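Local atomic coordinates of conserved hypothetical protein NMB0706 (Neisseria meningitidis, PDB entry 1RV9), a protein that is of unknown function but belongs to the YfiH-like multi-copper polyphenol oxidoreductase (laccase) family, and so may act as an oxidoreductase. Residues F123-G128 and M153-V158; A182-T185 and A190-A193. All blocks are in the same frame, centred on the assembly; numbering follows the deposited sequence.

Contact 1: F123-G128 and M153-V158; sequences FCDRAG and MKVPPV
A buried sulfur-aromatic contact between Phe123 and Met153 joins the last part of strand 119-125 to the chain where it leaves helix 145-153, with a lighter contact between Asp125 and Val155 farther along. Met153 SD rests 3.5 Å from Phe123 CB, while the ring, with CG anti to the carbonyl carbon (chi1 -63°), leads away toward Leu146, Thr149 and Ile150. The sulfur therefore meets the ring obliquely, 4.9 Å from its centroid and 45° off its normal. A bend at chi3 (76°) turns Met153 CE back to the strand, 4.0 Å from Cys124 N, and the side chains of Phe123 and Met153 cross at about a right angle. This is the helix-on-sheet packing of an alpha-beta-beta-alpha fold, met where the chain re-enters the sheet as strand 160-164, the antiparallel neighbour of strand 119-125. Val155 CG1 lies 4.1 Å from Asp125 OD2. The other carboxylate oxygen, OD1, accepts the backbone N-H groups of Thr129 and Ala130, which ties the carboxylate to the hairpin whose type I turn runs from Asp125 to Gly128. At the exposed end a water in the guanidinium plane accepts from Arg126 NE (2.7 Å) and donates to Val158 O (2.9 Å).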
loop_
_atom_site.group_PDB
_atom_site.type_symbol
_atom_site.label_atom_id
_atom_site.label_comp_id
_atom_site.label_asym_id
_atom_site.label_seq_id
_atom_site.Cartn_x
_atom_site.Cartn_y
_atom_site.Cartn_z
ATOM N N PHE A 123 -6.157 6.490 0.808
ATOM C CA PHE A 123 -6.729 7.689 1.429
ATOM C C PHE A 123 -7.911 8.231 0.637
ATOM O O PHE A 123 -7.976 8.085 -0.580
ATOM C CB PHE A 123 -5.705 8.830 1.463
ATOM C CG PHE A 123 -4.478 8.557 2.281
ATOM C CD1 PHE A 123 -4.382 9.019 3.591
ATOM C CD2 PHE A 123 -3.379 7.916 1.715
ATOM C CE1 PHE A 123 -3.205 8.852 4.323
ATOM C CE2 PHE A 123 -2.201 7.744 2.439
ATOM C CZ PHE A 123 -2.114 8.215 3.745
ATOM N N CYS A 124 -8.832 8.885 1.337
ATOM C CA CYS A 124 -9.960 9.542 0.686
ATOM C C CYS A 124 -10.539 10.503 1.713
ATOM O O CYS A 124 -10.187 10.430 2.889
ATOM C CB CYS A 124 -11.030 8.537 0.234
ATOM S SG CYS A 124 -12.188 7.956 1.505
ATOM N N ASP A 125 -11.386 11.422 1.267
ATOM C CA ASP A 125 -12.026 12.346 2.197
ATOM C C ASP A 125 -13.490 11.928 2.324
ATOM O O ASP A 125 -14.017 11.215 1.466
ATOM C CB ASP A 125 -11.875 13.803 1.724
ATOM C CG ASP A 125 -12.523 14.071 0.383
ATOM O OD1 ASP A 125 -12.561 13.156 -0.464
ATOM O OD2 ASP A 125 -12.981 15.217 0.169
ATOM N N ARG A 126 -14.135 12.347 3.408
ATOM C CA ARG A 126 -15.528 11.982 3.670
ATOM C C ARG A 126 -16.494 12.350 2.550
ATOM O O ARG A 126 -17.452 11.619 2.289
ATOM C CB ARG A 126 -15.997 12.633 4.977
ATOM C CG ARG A 126 -15.163 12.264 6.198
ATOM C CD ARG A 126 -15.536 10.904 6.787
ATOM N NE ARG A 126 -14.611 10.526 7.857
ATOM C CZ ARG A 126 -14.781 9.492 8.678
ATOM N NH1 ARG A 126 -15.852 8.715 8.570
ATOM N NH2 ARG A 126 -13.872 9.230 9.608
ATOM N N ALA A 127 -16.242 13.477 1.889
ATOM C CA ALA A 127 -17.111 13.949 0.811
ATOM C C ALA A 127 -16.843 13.296 -0.541
ATOM O O ALA A 127 -17.615 13.471 -1.482
ATOM C CB ALA A 127 -17.000 15.464 0.685
ATOM N N GLY A 128 -15.744 12.554 -0.641
ATOM C CA GLY A 128 -15.421 11.888 -1.890
ATOM C C GLY A 128 -14.992 12.815 -3.011
ATOM O O GLY A 128 -15.577 12.795 -4.099
ATOM N N MET A 153 -2.896 15.848 -1.223
ATOM C CA MET A 153 -4.338 15.721 -1.412
ATOM C C MET A 153 -5.080 17.043 -1.267
ATOM O O MET A 153 -6.163 17.222 -1.825
ATOM C CB MET A 153 -4.906 14.703 -0.427
ATOM C CG MET A 153 -4.460 13.283 -0.713
ATOM S SD MET A 153 -5.204 12.102 0.411
ATOM C CE MET A 153 -6.863 12.011 -0.263
ATOM N N LYS A 154 -4.495 17.958 -0.505
ATOM C CA LYS A 154 -5.079 19.276 -0.290
ATOM C C LYS A 154 -6.489 19.288 0.285
ATOM O O LYS A 154 -7.319 20.114 -0.097
ATOM C CB LYS A 154 -5.066 20.075 -1.589
ATOM C CG LYS A 154 -3.681 20.347 -2.130
ATOM C CD LYS A 154 -3.752 21.337 -3.278
ATOM C CE LYS A 154 -2.387 21.585 -3.890
ATOM N NZ LYS A 154 -1.877 20.385 -4.607
ATOM N N VAL A 155 -6.764 18.362 1.192
ATOM C CA VAL A 155 -8.058 18.313 1.851
ATOM C C VAL A 155 -7.757 18.293 3.344
ATOM O O VAL A 155 -6.695 17.834 3.762
ATOM C CB VAL A 155 -8.876 17.061 1.447
ATOM C CG1 VAL A 155 -9.477 17.262 0.063
ATOM C CG2 VAL A 155 -7.994 15.832 1.455
ATOM N N PRO A 156 -8.677 18.809 4.168
ATOM C CA PRO A 156 -8.470 18.835 5.621
ATOM C C PRO A 156 -8.189 17.449 6.189
ATOM O O PRO A 156 -8.966 16.522 5.982
ATOM C CB PRO A 156 -9.783 19.406 6.145
ATOM C CG PRO A 156 -10.232 20.293 5.023
ATOM C CD PRO A 156 -9.963 19.433 3.813
ATOM N N PRO A 157 -7.079 17.292 6.925
ATOM C CA PRO A 157 -6.767 15.979 7.493
ATOM C C PRO A 157 -7.916 15.369 8.296
ATOM O O PRO A 157 -8.129 14.161 8.259
ATOM C CB PRO A 157 -5.542 16.263 8.357
ATOM C CG PRO A 157 -4.841 17.331 7.574
ATOM C CD PRO A 157 -5.984 18.246 7.179
ATOM N N VAL A 158 -8.664 16.202 9.014
ATOM C CA VAL A 158 -9.764 15.700 9.825
ATOM C C VAL A 158 -10.861 15.080 8.957
ATOM O O VAL A 158 -11.624 14.227 9.418
ATOM C CB VAL A 158 -10.365 16.824 10.714
ATOM C CG1 VAL A 158 -11.262 17.730 9.891
ATOM C CG2 VAL A 158 -11.119 16.215 11.877
HETATM O O HOH W 1 -12.238 11.442 8.809
#

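Contact 2: A182-T185 and A190-A193; sequences AFCT and AATA
Ala190 O accepts the backbone N-H of Ala193 at 2.9 Å, closing a turn of the 3-10 segment that presents Ala190 to Cys184 and Phe183. The arrangement is a tight chain reversal from a helix into a 3-10 segment: after helix 177-184 the chain reverses within a few residues, and the 3-10 segment runs back beside Phe183 and Cys184 before strand 194-198 begins. So short a connection brings the two backbones close, with Cys184 CA and Ala190 CA only 5.2 Å apart, and the small side chains of the alanines suit so narrow a gap. The side-chain packing is apolar. Phe183 CB touches Ala190 CB at 4.1 Å, but the phenyl ring continues away from the 3-10 segment, where it packs against Leu141 and Ala142 of helix 138-143 and Leu209 of helix 206-217. Ala193, farther on, packs against Ala208 and Leu209, so that both segments share helix 206-217 as a neighbour. Cys184 carries the contact on the helix side. With SG anti to the carbonyl carbon (chi1 -54°), its sulfur lies near both methyl groups, 3.9 Å from Ala190 CB and 4.0 Å from Ala191 CB. Beneath it lies the peptide joining the two alanines, which it meets over the flat face, Cys184 SG standing almost directly above Ala191 N at 3.4 Å.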
loop_
_atom_site.group_PDB
_atom_site.type_symbol
_atom_site.label_atom_id
_atom_site.label_comp_id
_atom_site.label_asym_id
_atom_site.label_seq_id
_atom_site.Cartn_x
_atom_site.Cartn_y
_atom_site.Cartn_z
ATOM N N ALA A 182 15.438 4.534 12.862
ATOM C CA ALA A 182 14.857 5.331 11.785
ATOM C C ALA A 182 13.509 5.909 12.192
ATOM O O ALA A 182 13.103 6.964 11.710
ATOM C CB ALA A 182 14.703 4.482 10.528
ATOM N N PHE A 183 12.817 5.208 13.081
ATOM C CA PHE A 183 11.513 5.645 13.562
ATOM C C PHE A 183 11.560 6.300 14.938
ATOM O O PHE A 183 11.098 7.426 15.120
ATOM C CB PHE A 183 10.557 4.451 13.647
ATOM C CG PHE A 183 10.054 3.966 12.319
ATOM C CD1 PHE A 183 8.992 4.605 11.689
ATOM C CD2 PHE A 183 10.624 2.853 11.711
ATOM C CE1 PHE A 183 8.497 4.136 10.475
ATOM C CE2 PHE A 183 10.138 2.377 10.496
ATOM C CZ PHE A 183 9.072 3.020 9.878
ATOM N N CYS A 184 12.130 5.582 15.902
ATOM C CA CYS A 184 12.174 6.035 17.288
ATOM C C CYS A 184 13.101 7.170 17.697
ATOM O O CYS A 184 12.865 7.806 18.724
ATOM C CB CYS A 184 12.416 4.830 18.191
ATOM S SG CYS A 184 11.216 3.525 17.911
ATOM N N THR A 185 14.155 7.431 16.934
ATOM C CA THR A 185 15.037 8.529 17.306
ATOM C C THR A 185 14.288 9.838 17.046
ATOM O O THR A 185 14.181 10.688 17.934
ATOM C CB THR A 185 16.369 8.482 16.523
ATOM O OG1 THR A 185 17.118 7.333 16.937
ATOM C CG2 THR A 185 17.197 9.729 16.793
ATOM N N ALA A 190 7.155 6.102 18.805
ATOM C CA ALA A 190 7.136 4.972 17.881
ATOM C C ALA A 190 7.657 3.691 18.532
ATOM O O ALA A 190 7.454 2.593 18.014
ATOM C CB ALA A 190 7.961 5.299 16.643
ATOM N N ALA A 191 8.329 3.831 19.669
ATOM C CA ALA A 191 8.864 2.669 20.370
ATOM C C ALA A 191 7.742 1.722 20.785
ATOM O O ALA A 191 7.963 0.526 20.971
ATOM C CB ALA A 191 9.658 3.113 21.596
ATOM N N THR A 192 6.535 2.258 20.926
ATOM C CA THR A 192 5.393 1.443 21.316
ATOM C C THR A 192 5.019 0.451 20.219
ATOM O O THR A 192 4.295 -0.513 20.467
ATOM C CB THR A 192 4.159 2.317 21.628
ATOM O OG1 THR A 192 3.822 3.098 20.474
ATOM C CG2 THR A 192 4.446 3.244 22.801
ATOM N N ALA A 193 5.519 0.692 19.008
ATOM C CA ALA A 193 5.231 -0.174 17.870
ATOM C C ALA A 193 6.324 -1.211 17.611
ATOM O O ALA A 193 6.283 -1.932 16.614
ATOM C CB ALA A 193 5.001 0.674 16.616
#

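Followed from the N terminus, the chain first runs out along strand 119-125 into contact 1. The 24 residues between its segments pass through strand 131-136 and helices 138-143 and 145-153 before residues 153-158 close this loop, tying the exit from a helix to the six-stranded sheet. Strand 160-164 then re-enters that sheet, and the chain goes on to helix 177-184, where contact 2 closes a four-residue loop between strands 174-175 and 194-198 of the small three-stranded sheet. Contacts 1 and 2 neither nest nor cross: they stand in series, centres about 27 Å apart and nearest atoms about 13 Å apart. Helix 138-143, inside the first loop, packs against residues 182-183 of contact 2.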